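Local coordinates for designed helical repeat protein (Synthetic construct, PDB 5CWD) that has no known natural function, being a computationally designed helical repeat protein built to explore repeat architectures not taken from nature, at residues Glu47-Phe52 with Leu77-Gln82. Numbering follows the deposited sequence. Where two conformers were deposited one is given.
Sequences EAARSF and LEVAKQ
Val79 fits between Ala49 and Phe52 where two neighbouring helices of this designed helical repeat, 45-63 and 66-83, run back as an antiparallel hairpin. Over the two segments the axes approach to 9.0 Å at 180°, a spacing consistent with the small residues at the nearest backbone approach, where the CA atoms of Ala49 and Ala80 are 5.6 Å apart. The valine divides its two methyls between the partners: a chi1 of 62° sends CG1 to the aromatic ring and the other methyl, CG2, to Ala49, where it rests on Ala49 CB at 3.8 Å. Phe52 holds its CG anti to its own N (chi1 -169°), which carries the ring across the interface, where Val79 CB stands 4.1 Å above one face, displaced toward the rim. Ala14 and Ala15 of helix 4-20 also touch this ring, and Ala31 of helix 24-40 touches Val79, so the pair belongs to a core shared with the preceding helices. Replacing Phe52 with an alanine would probably open a gap beside Val79 and deprive its CG1 methyl of the aromatic surface. That methyl meets the ring most closely at one ortho carbon, with Val79 CG1 3.5 Å from Phe52 CD1.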
loop_
_atom_site.group_PDB
_atom_site.type_symbol
_atom_site.label_atom_id
_atom_site.label_comp_id
_atom_site.label_asym_id
_atom_site.label_seq_id
_atom_site.Cartn_x
_atom_site.Cartn_y
_atom_site.Cartn_z
ATOM N N GLU A 47 -4.757 -13.317 -3.470
ATOM C CA GLU A 47 -4.294 -12.480 -4.569
ATOM C C GLU A 47 -5.235 -11.295 -4.753
ATOM O O GLU A 47 -4.802 -10.180 -5.052
ATOM C CB GLU A 47 -4.194 -13.295 -5.859
ATOM C CG GLU A 47 -3.212 -12.731 -6.875
ATOM C CD GLU A 47 -3.078 -13.611 -8.103
ATOM O OE1 GLU A 47 -4.120 -14.038 -8.645
ATOM O OE2 GLU A 47 -1.931 -13.880 -8.522
ATOM N N ALA A 48 -6.526 -11.543 -4.561
ATOM C CA ALA A 48 -7.520 -10.482 -4.621
ATOM C C ALA A 48 -7.205 -9.407 -3.587
ATOM O O ALA A 48 -7.065 -8.227 -3.919
ATOM C CB ALA A 48 -8.906 -11.045 -4.391
ATOM N N ALA A 49 -7.087 -9.832 -2.334
ATOM C CA ALA A 49 -6.772 -8.928 -1.236
ATOM C C ALA A 49 -5.434 -8.232 -1.468
ATOM O O ALA A 49 -5.265 -7.066 -1.114
ATOM C CB ALA A 49 -6.755 -9.686 0.077
ATOM N N ARG A 50 -4.487 -8.955 -2.056
ATOM C CA ARG A 50 -3.184 -8.387 -2.384
ATOM C C ARG A 50 -3.351 -7.226 -3.357
ATOM O O ARG A 50 -2.908 -6.106 -3.089
ATOM C CB ARG A 50 -2.262 -9.454 -2.982
ATOM C CG ARG A 50 -0.929 -8.922 -3.498
ATOM C CD ARG A 50 -0.163 -9.993 -4.253
ATOM N NE ARG A 50 0.200 -11.112 -3.392
ATOM C CZ ARG A 50 1.249 -11.121 -2.577
ATOM N NH1 ARG A 50 2.048 -10.065 -2.498
ATOM N NH2 ARG A 50 1.498 -12.188 -1.833
ATOM N N SER A 51 -3.991 -7.505 -4.488
ATOM C CA SER A 51 -4.228 -6.485 -5.505
ATOM C C SER A 51 -5.029 -5.323 -4.917
ATOM O O SER A 51 -4.809 -4.158 -5.265
ATOM C CB SER A 51 -4.960 -7.090 -6.707
ATOM O OG SER A 51 -4.964 -6.201 -7.809
ATOM N N PHE A 52 -5.950 -5.652 -4.015
ATOM C CA PHE A 52 -6.728 -4.641 -3.304
ATOM C C PHE A 52 -5.820 -3.738 -2.473
ATOM O O PHE A 52 -5.931 -2.514 -2.530
ATOM C CB PHE A 52 -7.770 -5.305 -2.401
ATOM C CG PHE A 52 -8.781 -4.348 -1.828
ATOM C CD1 PHE A 52 -8.468 -3.560 -0.732
ATOM C CD2 PHE A 52 -10.048 -4.247 -2.378
ATOM C CE1 PHE A 52 -9.395 -2.688 -0.204
ATOM C CE2 PHE A 52 -10.977 -3.374 -1.851
ATOM C CZ PHE A 52 -10.650 -2.597 -0.761
ATOM N N LEU A 77 -6.007 -3.964 5.534
ATOM C CA LEU A 77 -6.030 -4.941 6.613
ATOM C C LEU A 77 -7.416 -5.569 6.752
ATOM O O LEU A 77 -7.544 -6.712 7.193
ATOM C CB LEU A 77 -5.603 -4.294 7.928
ATOM C CG LEU A 77 -4.193 -3.702 7.913
ATOM C CD1 LEU A 77 -3.896 -2.993 9.226
ATOM C CD2 LEU A 77 -3.149 -4.776 7.633
ATOM N N GLU A 78 -8.448 -4.829 6.361
ATOM C CA GLU A 78 -9.815 -5.333 6.443
ATOM C C GLU A 78 -10.028 -6.457 5.441
ATOM O O GLU A 78 -10.443 -7.555 5.810
ATOM C CB GLU A 78 -10.834 -4.218 6.195
ATOM C CG GLU A 78 -11.730 -3.932 7.387
ATOM C CD GLU A 78 -12.612 -5.112 7.747
ATOM O OE1 GLU A 78 -12.959 -5.900 6.841
ATOM O OE2 GLU A 78 -12.956 -5.253 8.940
ATOM N N VAL A 79 -9.747 -6.177 4.171
ATOM C CA VAL A 79 -9.888 -7.194 3.138
ATOM C C VAL A 79 -8.924 -8.342 3.417
ATOM O O VAL A 79 -9.239 -9.499 3.141
ATOM C CB VAL A 79 -9.637 -6.623 1.724
ATOM C CG1 VAL A 79 -8.218 -6.107 1.587
ATOM C CG2 VAL A 79 -9.929 -7.674 0.662
ATOM N N ALA A 80 -7.755 -8.025 3.965
ATOM C CA ALA A 80 -6.822 -9.064 4.387
ATOM C C ALA A 80 -7.469 -9.980 5.426
ATOM O O ALA A 80 -7.441 -11.202 5.286
ATOM C CB ALA A 80 -5.553 -8.449 4.943
ATOM N N LYS A 81 -8.050 -9.387 6.465
ATOM C CA LYS A 81 -8.753 -10.161 7.485
ATOM C C LYS A 81 -9.947 -10.881 6.876
ATOM O O LYS A 81 -10.322 -11.965 7.318
ATOM C CB LYS A 81 -9.222 -9.262 8.632
ATOM C CG LYS A 81 -8.648 -9.642 9.988
ATOM C CD LYS A 81 -9.217 -8.776 11.103
ATOM C CE LYS A 81 -8.683 -9.202 12.465
ATOM N NZ LYS A 81 -9.081 -8.257 13.546
ATOM N N GLN A 82 -10.540 -10.265 5.859
ATOM C CA GLN A 82 -11.701 -10.829 5.183
ATOM C C GLN A 82 -11.303 -12.018 4.307
ATOM O O GLN A 82 -12.058 -12.984 4.170
ATOM C CB GLN A 82 -12.386 -9.753 4.331
ATOM C CG GLN A 82 -13.824 -10.071 3.937
ATOM C CD GLN A 82 -14.842 -9.538 4.927
ATOM O OE1 GLN A 82 -15.708 -10.276 5.401
ATOM N NE2 GLN A 82 -14.754 -8.245 5.234
#